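Local coordinates for protein tyrosinase (Aspergillus oryzae, PDB 6JU8) that probably catalyses the copper-dependent oxidation of L-tyrosine and L-dopa to L-dopaquinone with dioxygen, at residues Ser38-Ile41 and Gln42-Leu45; Asn133-Ala136 and Asp137-Glu141; Ile379-Leu382 and Thr383-Gln387; Val422-Arg425 and Ser426-Lys430. The protein carries 1 engineered substitution. All blocks are in the same frame, centred on the assembly; numbering follows the deposited sequence. Where two conformers were deposited one is given.

Contact 1 (Ser38-Ile41 and Gln42-Leu45); sequences SNRI and QLTL
The Arg-40 guanidinium is met obliquely by methyl CD2 of Leu-43, neither squarely over a face nor in line with an edge, with NH1 3.8 Å from CD2. The two side chains run side by side in the same direction at the N-terminus of helix 41-55, whose N-cap position Arg-40 occupies. Its chain is extended from CG to NE, which carries NH1 away from the helix start to the carbonyl of Lys-180 in strand 178-182. The first amides of the helix are served by other groups: Gln-33 OE1 takes Leu-43 N, and a water accepts from Gln-42 N at 2.9 Å while giving a weak bond to Asn-39 O. Asn-39 itself is the centre of an inverse gamma turn leading into the helix. The Gln-42 amide points off the turn, its OE1 accepting from Trp-29 NE1.

The carbonyl of Arg-40 is gripped twice by one residue. Thr-44 N and Thr-44 OG1 both donate to Arg-40 O, each at 2.8 Å, from opposite faces of the carbonyl plane. With OG1 anti to its carbonyl carbon (chi1 -63°), the Thr-44 hydroxyl is placed beside its own N-H and above the carbonyl plane of Arg-40. Thr-44 OG1 also accepts from Leu-182 N, linking helix and strand 178-182. One residue on, Leu-45 N donates to Ile-41 O at 2.8 Å, nearly along the C=O axis. Beside that bond the Ile-41 and Leu-45 side chains lie alongside each other, with CG2 of Ile-41 3.8 Å from CD1 of Leu-45.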
loop_
_atom_site.group_PDB
_atom_site.type_symbol
_atom_site.label_atom_id
_atom_site.label_comp_id
_atom_site.label_asym_id
_atom_site.label_seq_id
_atom_site.Cartn_x
_atom_site.Cartn_y
_atom_site.Cartn_z
ATOM N N SER A 38 11.545 -24.196 7.725
ATOM C CA SER A 38 12.048 -23.354 6.636
ATOM C C SER A 38 12.410 -24.115 5.361
ATOM O O SER A 38 13.557 -24.096 4.881
ATOM C CB SER A 38 13.273 -22.560 7.105
ATOM O OG SER A 38 13.027 -21.955 8.363
ATOM N N ASN A 39 11.402 -24.787 4.798
ATOM C CA ASN A 39 11.487 -25.576 3.578
ATOM C C ASN A 39 11.401 -24.665 2.357
ATOM O O ASN A 39 10.477 -24.866 1.576
ATOM C CB ASN A 39 10.346 -26.617 3.565
ATOM C CG ASN A 39 10.492 -27.597 4.714
ATOM O OD1 ASN A 39 11.438 -28.398 4.707
ATOM N ND2 ASN A 39 9.607 -27.555 5.702
ATOM N N ARG A 40 12.333 -23.718 2.278
ATOM C CA ARG A 40 12.183 -22.545 1.437
ATOM C C ARG A 40 13.008 -22.627 0.170
ATOM O O ARG A 40 13.254 -21.575 -0.435
ATOM C CB ARG A 40 12.614 -21.285 2.200
ATOM C CG ARG A 40 11.653 -20.818 3.265
ATOM C CD ARG A 40 12.167 -19.581 4.005
ATOM N NE ARG A 40 11.292 -19.293 5.140
ATOM C CZ ARG A 40 10.451 -18.278 5.222
ATOM N NH1 ARG A 40 10.333 -17.382 4.245
ATOM N NH2 ARG A 40 9.714 -18.142 6.317
ATOM N N ILE A 41 13.405 -23.837 -0.289
ATOM C CA ILE A 41 14.245 -23.788 -1.499
ATOM C C ILE A 41 13.426 -23.303 -2.684
ATOM O O ILE A 41 13.897 -22.405 -3.391
ATOM C CB ILE A 41 14.912 -25.131 -1.822
ATOM C CG1 ILE A 41 15.935 -25.554 -0.777
ATOM C CG2 ILE A 41 15.546 -25.088 -3.211
ATOM C CD1 ILE A 41 16.467 -26.964 -0.935
ATOM N N GLN A 42 12.225 -23.847 -2.940
ATOM C CA GLN A 42 11.474 -23.363 -4.111
ATOM C C GLN A 42 11.137 -21.890 -3.989
ATOM O O GLN A 42 11.186 -21.134 -4.975
ATOM C CB GLN A 42 10.191 -24.171 -4.339
ATOM C CG GLN A 42 10.452 -25.558 -4.913
ATOM C CD GLN A 42 9.172 -26.307 -5.198
ATOM O OE1 GLN A 42 8.126 -25.700 -5.381
ATOM N NE2 GLN A 42 9.260 -27.619 -5.337
ATOM N N LEU A 43 10.765 -21.429 -2.784
ATOM C CA LEU A 43 10.483 -20.003 -2.608
ATOM C C LEU A 43 11.709 -19.151 -2.909
ATOM O O LEU A 43 11.639 -18.099 -3.580
ATOM C CB LEU A 43 9.999 -19.725 -1.183
ATOM C CG LEU A 43 9.763 -18.257 -0.814
ATOM C CD1 LEU A 43 8.656 -17.651 -1.672
ATOM C CD2 LEU A 43 9.384 -18.137 0.661
ATOM N N THR A 44 12.870 -19.600 -2.423
ATOM C CA THR A 44 14.102 -18.873 -2.735
ATOM C C THR A 44 14.395 -18.864 -4.228
ATOM O O THR A 44 14.724 -17.830 -4.816
ATOM C CB THR A 44 15.265 -19.521 -1.968
ATOM O OG1 THR A 44 15.042 -19.401 -0.556
ATOM C CG2 THR A 44 16.604 -18.824 -2.253
ATOM N N LEU A 45 14.255 -20.015 -4.887
ATOM C CA LEU A 45 14.497 -20.098 -6.326
ATOM C C LEU A 45 13.585 -19.148 -7.093
ATOM O O LEU A 45 13.981 -18.454 -8.032
ATOM C CB LEU A 45 14.263 -21.546 -6.774
ATOM C CG LEU A 45 15.364 -22.557 -6.436
ATOM C CD1 LEU A 45 14.903 -23.963 -6.824
ATOM C CD2 LEU A 45 16.690 -22.152 -7.083
HETATM O O HOH W 1 11.124 -26.127 -1.516
#

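Contact 2 (Asn133-Ala136 and Asp137-Glu141)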
loop_
_atom_site.group_PDB
_atom_site.type_symbol
_atom_site.label_atom_id
_atom_site.label_comp_id
_atom_site.label_asym_id
_atom_site.label_seq_id
_atom_site.Cartn_x
_atom_site.Cartn_y
_atom_site.Cartn_z
ATOM N N ASN A 133 27.889 -29.542 -2.766
ATOM C CA ASN A 133 27.198 -30.538 -1.945
ATOM C C ASN A 133 25.693 -30.322 -1.889
ATOM O O ASN A 133 24.924 -31.122 -1.360
ATOM C CB ASN A 133 27.772 -30.536 -0.528
ATOM C CG ASN A 133 27.326 -29.349 0.300
ATOM O OD1 ASN A 133 26.370 -29.442 1.075
ATOM N ND2 ASN A 133 28.022 -28.227 0.157
ATOM N N GLY A 134 25.242 -29.202 -2.434
ATOM C CA GLY A 134 23.829 -28.876 -2.359
ATOM C C GLY A 134 23.166 -28.879 -3.721
ATOM O O GLY A 134 21.940 -28.753 -3.807
ATOM N N LYS A 135 23.962 -29.005 -4.776
ATOM C CA LYS A 135 23.447 -28.924 -6.130
ATOM C C LYS A 135 22.314 -29.898 -6.399
ATOM O O LYS A 135 21.286 -29.488 -6.949
ATOM C CB LYS A 135 24.589 -29.164 -7.136
ATOM C CG LYS A 135 25.709 -28.156 -6.914
ATOM C CD LYS A 135 25.373 -26.827 -7.582
ATOM C CE LYS A 135 26.577 -26.340 -8.378
ATOM N NZ LYS A 135 26.394 -26.532 -9.847
ATOM N N ALA A 136 22.490 -31.182 -6.076
ATOM C CA ALA A 136 21.445 -32.149 -6.435
ATOM C C ALA A 136 20.127 -31.798 -5.753
ATOM O O ALA A 136 19.073 -31.858 -6.386
ATOM C CB ALA A 136 21.861 -33.574 -6.114
ATOM N N ASP A 137 20.163 -31.438 -4.474
ATOM C CA ASP A 137 18.959 -31.046 -3.753
ATOM C C ASP A 137 18.297 -29.807 -4.366
ATOM O O ASP A 137 17.083 -29.812 -4.574
ATOM C CB ASP A 137 19.246 -30.739 -2.284
ATOM C CG ASP A 137 19.488 -31.936 -1.396
ATOM O OD1 ASP A 137 19.175 -33.074 -1.802
ATOM O OD2 ASP A 137 20.002 -31.725 -0.267
ATOM N N TRP A 138 19.072 -28.757 -4.651
ATOM C CA TRP A 138 18.516 -27.540 -5.253
ATOM C C TRP A 138 17.994 -27.789 -6.659
ATOM O O TRP A 138 16.930 -27.305 -7.076
ATOM C CB TRP A 138 19.545 -26.393 -5.222
ATOM C CG TRP A 138 19.598 -25.749 -3.861
ATOM C CD1 TRP A 138 20.119 -26.323 -2.733
ATOM C CD2 TRP A 138 19.128 -24.458 -3.453
ATOM N NE1 TRP A 138 20.005 -25.469 -1.659
ATOM C CE2 TRP A 138 19.397 -24.314 -2.069
ATOM C CE3 TRP A 138 18.504 -23.393 -4.108
ATOM C CZ2 TRP A 138 19.070 -23.172 -1.344
ATOM C CZ3 TRP A 138 18.177 -22.258 -3.386
ATOM C CH2 TRP A 138 18.458 -22.143 -2.011
ATOM N N GLU A 139 18.742 -28.587 -7.420
ATOM C CA GLU A 139 18.317 -28.928 -8.777
ATOM C C GLU A 139 17.013 -29.720 -8.749
ATOM O O GLU A 139 16.128 -29.451 -9.565
ATOM C CB GLU A 139 19.424 -29.700 -9.515
ATOM C CG GLU A 139 20.636 -28.844 -9.889
ATOM C CD GLU A 139 21.786 -29.686 -10.401
ATOM O OE1 GLU A 139 21.532 -30.886 -10.656
ATOM O OE2 GLU A 139 22.929 -29.190 -10.545
ATOM N N ASN A 140 16.902 -30.677 -7.830
ATOM C CA ASN A 140 15.690 -31.453 -7.659
ATOM C C ASN A 140 14.485 -30.550 -7.414
ATOM O O ASN A 140 13.395 -30.750 -7.950
ATOM C CB ASN A 140 15.841 -32.407 -6.467
ATOM C CG ASN A 140 14.568 -33.218 -6.287
ATOM O OD1 ASN A 140 14.333 -34.149 -7.064
ATOM N ND2 ASN A 140 13.754 -32.871 -5.294
ATOM N N GLU A 141 14.685 -29.538 -6.558
ATOM C CA GLU A 141 13.570 -28.622 -6.276
ATOM C C GLU A 141 13.226 -27.762 -7.482
ATOM O O GLU A 141 12.044 -27.545 -7.771
ATOM C CB GLU A 141 13.906 -27.756 -5.068
ATOM C CG GLU A 141 14.010 -28.537 -3.777
ATOM C CD GLU A 141 12.705 -28.868 -3.105
ATOM O OE1 GLU A 141 11.635 -28.338 -3.465
ATOM O OE2 GLU A 141 12.737 -29.679 -2.161
HETATM O O HOH W 2 22.460 -31.971 -2.634
HETATM O O HOH W 3 23.874 -26.657 -11.050
#
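Glu-139 N donates to Lys-135 O at 2.7 Å, the shortest hydrogen bond in this first turn of helix 135-144. The Glu-139 side chain folds over the same carbonyl: a chi1 of -71° turns CG to the side of the backbone N, within 3.1 Å of Lys-135 O, and the chain then runs on extended beyond CG. Its carboxylate reaches the neighbourhood of the lysine, where OE2 lies 4.4 Å from Lys-135 NZ, too far for a salt bridge. A water fills the role instead, accepting from NZ and donating to OE2, each at 2.8 Å. The Lys-135 chain is bent along its length, which brings the ammonium round to this bridge; the opposite charges probably still attract across it.

One residue earlier, Trp-138 N donates to Gly-134 O almost straight, with an N-H...O angle of 172°. The indole leans on that oxygen too, its CD1 edge 3.2 Å from Gly-134 O and the oxygen near the ring plane. A second water accepts from Asp-137 N and donates to Asn-133 O, bridging the two at the start of the helix.

Asp-137 and Ala-136 lie on the exposed side, whereas the buried indole of Trp-138 touches Ile-41, Thr-44 and Leu-45 of helix 41-55, Phe-125 and Ile-126 of helix 103-129, and Val-130 and Pro-184 in loops, with Lys-135 and Glu-139 also resting on Ile-126.

Contact 3 (Ile379-Leu382 and Thr383-Gln387); sequences IDRL and TAIWQ
Thr-383 packs tightly against the preceding turn, its hydroxyl and its amide both donating to Ile-379 O at 3.0 Å, OG1 and N arriving from opposite faces of the carbonyl plane. Rotation about CA-CB (chi1 -60°) sets the hydroxyl beside the N-H of the same residue. The next rungs of helix 371-389 follow regularly: Ala-384 N bonds to Asp-380 O at 2.9 Å, and Ile-385 N to Arg-381 O at 2.8 Å. CG1 of Ile-385 presses on that last acceptor, 3.2 Å from Arg-381 O.

The side chains beyond the backbone meet more loosely. Methyl CD1 of Ile-385 lies 4.1 Å above the Arg-381 guanidinium plane, over its centre, and 4.2 Å from CD2 of Leu-382. The helix is largely buried here, and only towards Gln-387, which is partly exposed, does it approach solvent.

The Ile-379 side chain is about 4 Å from those of the copper ligands His-332 and His-376 and about 6 Å from a copper ion. Asp-380 turns elsewhere, to a salt bridge with Arg-108 and to the hydroxyls of Tyr-437 and Tyr-439. In this common central domain of tyrosinase, the helix thus carries the ligand His-376 and, just after it, an apolar residue that probably helps to wall the type-3 copper centre.

The buried Arg-381 combines two chemistries: the aliphatic methyl covers one face of the guanidinium, while NH1 and NH2 donate to Asn-378 OD1 and Tyr-456 OH, two neutral oxygens that probably help to solvate the buried positive charge.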
loop_
_atom_site.group_PDB
_atom_site.type_symbol
_atom_site.label_atom_id
_atom_site.label_comp_id
_atom_site.label_asym_id
_atom_site.label_seq_id
_atom_site.Cartn_x
_atom_site.Cartn_y
_atom_site.Cartn_z
ATOM N N ILE A 379 -6.538 -19.318 -14.751
ATOM C CA ILE A 379 -7.400 -19.404 -15.944
ATOM C C ILE A 379 -7.020 -20.633 -16.760
ATOM O O ILE A 379 -7.902 -21.321 -17.305
ATOM C CB ILE A 379 -7.330 -18.100 -16.739
ATOM C CG1 ILE A 379 -7.863 -16.925 -15.903
ATOM C CG2 ILE A 379 -8.021 -18.213 -18.095
ATOM C CD1 ILE A 379 -9.302 -17.104 -15.438
ATOM N N ASP A 380 -5.724 -20.943 -16.823
ATOM C CA ASP A 380 -5.275 -22.162 -17.504
ATOM C C ASP A 380 -5.802 -23.413 -16.821
ATOM O O ASP A 380 -6.235 -24.370 -17.483
ATOM C CB ASP A 380 -3.733 -22.192 -17.551
ATOM C CG ASP A 380 -3.309 -23.283 -18.526
ATOM O OD1 ASP A 380 -3.578 -23.084 -19.730
ATOM O OD2 ASP A 380 -2.763 -24.321 -18.095
ATOM N N ARG A 381 -5.756 -23.421 -15.492
ATOM C CA ARG A 381 -6.290 -24.530 -14.678
ATOM C C ARG A 381 -7.790 -24.718 -14.897
ATOM O O ARG A 381 -8.273 -25.844 -15.054
ATOM C CB ARG A 381 -5.945 -24.231 -13.211
ATOM C CG ARG A 381 -6.538 -25.273 -12.235
ATOM C CD ARG A 381 -5.969 -24.991 -10.831
ATOM N NE ARG A 381 -6.702 -25.713 -9.802
ATOM C CZ ARG A 381 -7.839 -25.273 -9.252
ATOM N NH1 ARG A 381 -8.380 -24.117 -9.649
ATOM N NH2 ARG A 381 -8.456 -25.985 -8.327
ATOM N N LEU A 382 -8.540 -23.610 -14.897
ATOM C CA LEU A 382 -9.980 -23.698 -15.138
ATOM C C LEU A 382 -10.257 -24.261 -16.528
ATOM O O LEU A 382 -11.165 -25.067 -16.719
ATOM C CB LEU A 382 -10.631 -22.326 -14.999
ATOM C CG LEU A 382 -10.668 -21.764 -13.564
ATOM C CD1 LEU A 382 -11.222 -20.352 -13.586
ATOM C CD2 LEU A 382 -11.474 -22.667 -12.636
ATOM N N THR A 383 -9.445 -23.865 -17.502
ATOM C CA THR A 383 -9.556 -24.432 -18.850
ATOM C C THR A 383 -9.303 -25.934 -18.788
ATOM O O THR A 383 -10.054 -26.719 -19.412
ATOM C CB THR A 383 -8.605 -23.746 -19.826
ATOM O OG1 THR A 383 -8.927 -22.346 -19.877
ATOM C CG2 THR A 383 -8.809 -24.292 -21.235
ATOM N N ALA A 384 -8.235 -26.366 -18.117
ATOM C CA ALA A 384 -7.918 -27.796 -18.035
ATOM C C ALA A 384 -9.013 -28.552 -17.325
ATOM O O ALA A 384 -9.383 -29.667 -17.725
ATOM C CB ALA A 384 -6.578 -27.952 -17.298
ATOM N N ILE A 385 -9.570 -27.994 -16.241
ATOM C CA ILE A 385 -10.718 -28.644 -15.569
ATOM C C ILE A 385 -11.883 -28.825 -16.525
ATOM O O ILE A 385 -12.480 -29.909 -16.651
ATOM C CB ILE A 385 -11.184 -27.829 -14.346
ATOM C CG1 ILE A 385 -10.101 -27.774 -13.264
ATOM C CG2 ILE A 385 -12.497 -28.395 -13.804
ATOM C CD1 ILE A 385 -10.348 -26.733 -12.191
ATOM N N TRP A 386 -12.230 -27.726 -17.218
ATOM C CA TRP A 386 -13.407 -27.780 -18.090
ATOM C C TRP A 386 -13.147 -28.766 -19.214
ATOM O O TRP A 386 -14.050 -29.535 -19.576
ATOM C CB TRP A 386 -13.728 -26.372 -18.616
ATOM C CG TRP A 386 -15.013 -26.321 -19.376
ATOM C CD1 TRP A 386 -16.236 -26.044 -18.809
ATOM C CD2 TRP A 386 -15.256 -26.555 -20.772
ATOM N NE1 TRP A 386 -17.205 -26.075 -19.773
ATOM C CE2 TRP A 386 -16.635 -26.388 -20.993
ATOM C CE3 TRP A 386 -14.433 -26.868 -21.855
ATOM C CZ2 TRP A 386 -17.247 -26.532 -22.246
ATOM C CZ3 TRP A 386 -15.041 -27.010 -23.105
ATOM C CH2 TRP A 386 -16.410 -26.847 -23.301
ATOM N N GLN A 387 -11.929 -28.789 -19.767
ATOM C CA GLN A 387 -11.626 -29.773 -20.816
ATOM C C GLN A 387 -11.819 -31.200 -20.293
ATOM O O GLN A 387 -12.347 -32.054 -20.994
ATOM C CB GLN A 387 -10.199 -29.627 -21.312
ATOM C CG GLN A 387 -9.904 -28.387 -22.148
ATOM C CD GLN A 387 -8.435 -28.420 -22.535
ATOM O OE1 GLN A 387 -7.610 -27.706 -21.951
ATOM N NE2 GLN A 387 -8.069 -29.278 -23.481
#

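Contact 4 (Val422-Arg425 and Ser426-Lys430); sequences VFFR and SDDVK
Hydrogen bonds come first: the carboxylate of Asp-428 folds back on Arg-425, and OD2 accepts from Arg-425 N at 2.8 Å. This happens where the beta-hairpin of strands 412-415 and 420-423 runs into a 3-10 turn, residues 426-428. The donor stands above the carboxylate plane, 41° out of it. In return Asp-428 N donates to Arg-425 O at 2.9 Å, a bent bond with an N-H...O angle of 138°. Asp-428 thus binds both the N-H and the C=O of Arg-425, through its carboxylate and its own amide. Its chi1 of -61° swings the carboxylate back along the chain to make this clasp. A water adds to it, donating to Phe-423 O at 2.8 Å and to Asp-428 OD2 at 2.6 Å.

Among charges, the Arg-425 guanidinium leaves the turn: NE forms a salt bridge with Asp-407. Asp-427 pairs likewise with Lys-404, and Asp-428 OD2 has a weak, long ion pair with Arg-413. The two salt bridges connect the turn to residues earlier in the chain.

Apolar packing forms the buried side. The Phe-424 and Val-429 side chains cross at about a right angle, and both touch Val-109 of helix 103-129, the helix that carries the copper ligand His-107. Methyl CG1 of Val-429 approaches the ring obliquely, 3.7 Å from Phe-424 CE2, and Asp-428 CB lies 4.0 Å from Phe-424 CD2.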
loop_
_atom_site.group_PDB
_atom_site.type_symbol
_atom_site.label_atom_id
_atom_site.label_comp_id
_atom_site.label_asym_id
_atom_site.label_seq_id
_atom_site.Cartn_x
_atom_site.Cartn_y
_atom_site.Cartn_z
ATOM N N VAL A 422 8.112 -23.183 -36.167
ATOM C CA VAL A 422 6.776 -22.767 -36.553
ATOM C C VAL A 422 6.145 -21.990 -35.393
ATOM O O VAL A 422 6.675 -22.047 -34.280
ATOM C CB VAL A 422 5.858 -23.947 -36.906
ATOM C CG1 VAL A 422 6.374 -24.705 -38.118
ATOM C CG2 VAL A 422 5.713 -24.885 -35.699
ATOM N N PHE A 423 5.032 -21.312 -35.653
ATOM C CA PHE A 423 4.261 -20.789 -34.521
ATOM C C PHE A 423 3.475 -21.903 -33.842
ATOM O O PHE A 423 2.988 -22.833 -34.508
ATOM C CB PHE A 423 3.301 -19.706 -34.998
ATOM C CG PHE A 423 3.984 -18.404 -35.340
ATOM C CD1 PHE A 423 4.691 -17.708 -34.356
ATOM C CD2 PHE A 423 3.910 -17.876 -36.614
ATOM C CE1 PHE A 423 5.290 -16.499 -34.663
ATOM C CE2 PHE A 423 4.517 -16.675 -36.912
ATOM C CZ PHE A 423 5.218 -15.972 -35.944
ATOM N N PHE A 424 3.254 -21.771 -32.540
ATOM C CA PHE A 424 2.236 -22.558 -31.851
ATOM C C PHE A 424 0.863 -22.409 -32.505
ATOM O O PHE A 424 0.502 -21.356 -33.023
ATOM C CB PHE A 424 2.115 -22.128 -30.386
ATOM C CG PHE A 424 3.036 -22.859 -29.437
ATOM C CD1 PHE A 424 4.348 -22.467 -29.216
ATOM C CD2 PHE A 424 2.554 -23.966 -28.747
ATOM C CE1 PHE A 424 5.167 -23.154 -28.326
ATOM C CE2 PHE A 424 3.364 -24.670 -27.871
ATOM C CZ PHE A 424 4.667 -24.258 -27.671
ATOM N N ARG A 425 0.092 -23.488 -32.447
ATOM C CA ARG A 425 -1.320 -23.539 -32.797
ATOM C C ARG A 425 -2.075 -24.153 -31.623
ATOM O O ARG A 425 -1.477 -24.879 -30.828
ATOM C CB ARG A 425 -1.558 -24.352 -34.083
ATOM C CG ARG A 425 -0.881 -23.660 -35.265
ATOM C CD ARG A 425 -1.814 -23.452 -36.432
ATOM N NE ARG A 425 -1.134 -22.667 -37.469
ATOM C CZ ARG A 425 -1.093 -23.058 -38.733
ATOM N NH1 ARG A 425 -1.707 -24.195 -39.055
ATOM N NH2 ARG A 425 -0.473 -22.334 -39.650
ATOM N N SER A 426 -3.369 -23.896 -31.532
ATOM C CA SER A 426 -4.147 -24.331 -30.386
ATOM C C SER A 426 -4.078 -25.833 -30.197
ATOM O O SER A 426 -3.960 -26.306 -29.055
ATOM C CB SER A 426 -5.610 -23.882 -30.571
ATOM O OG SER A 426 -5.683 -22.458 -30.450
ATOM N N ASP A 427 -4.128 -26.626 -31.286
ATOM C CA ASP A 427 -4.095 -28.079 -31.086
ATOM C C ASP A 427 -2.796 -28.535 -30.435
ATOM O O ASP A 427 -2.771 -29.585 -29.787
ATOM C CB ASP A 427 -4.261 -28.781 -32.433
ATOM C CG ASP A 427 -5.689 -28.867 -32.900
ATOM O OD1 ASP A 427 -6.612 -28.736 -32.085
ATOM O OD2 ASP A 427 -5.926 -29.123 -34.088
ATOM N N ASP A 428 -1.706 -27.782 -30.562
ATOM C CA ASP A 428 -0.428 -28.126 -29.940
ATOM C C ASP A 428 -0.515 -28.174 -28.420
ATOM O O ASP A 428 0.242 -28.916 -27.795
ATOM C CB ASP A 428 0.683 -27.145 -30.316
ATOM C CG ASP A 428 0.968 -27.110 -31.801
ATOM O OD1 ASP A 428 0.820 -28.149 -32.480
ATOM O OD2 ASP A 428 1.341 -26.036 -32.313
ATOM N N VAL A 429 -1.460 -27.404 -27.862
ATOM C CA VAL A 429 -1.548 -27.325 -26.401
ATOM C C VAL A 429 -2.873 -27.831 -25.874
ATOM O O VAL A 429 -3.233 -27.561 -24.720
ATOM C CB VAL A 429 -1.246 -25.898 -25.887
ATOM C CG1 VAL A 429 0.161 -25.515 -26.312
ATOM C CG2 VAL A 429 -2.299 -24.901 -26.382
ATOM N N LYS A 430 -3.624 -28.586 -26.675
ATOM C CA LYS A 430 -4.875 -29.186 -26.181
ATOM C C LYS A 430 -4.610 -30.033 -24.949
ATOM O O LYS A 430 -5.340 -29.999 -23.950
ATOM C CB LYS A 430 -5.490 -30.034 -27.308
ATOM C CG LYS A 430 -6.791 -30.736 -26.924
ATOM C CD LYS A 430 -7.114 -31.850 -27.910
ATOM C CE LYS A 430 -7.702 -31.289 -29.194
ATOM N NZ LYS A 430 -8.081 -32.375 -30.151
HETATM O O HOH W 4 2.656 -25.646 -34.501
#

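How the contacts relate
From the N terminus, contact 1 closes the first turn of helix 41-55, contact 2 that of helix 135-144, contact 3 a turn within helix 371-389 and contact 4 the 3-10 turn after strand 420-423. All are local and in series; none nests in or crosses another. They fall into two touching pairs. Contacts 1 and 2, centres about 12 Å apart, join where Gln-42 NE2 probably bonds Glu-141 OE1 and Ile-41 CG2 packs on the Trp-138 ring. Contacts 3 and 4, about 16 Å between centres, meet through a probable hydrogen bond from Gln-387 NE2 to Lys-430 O, tying a copper-ligand helix to the C-terminal region. The pairs stay separate, with nearest atoms at least about 15 Å apart.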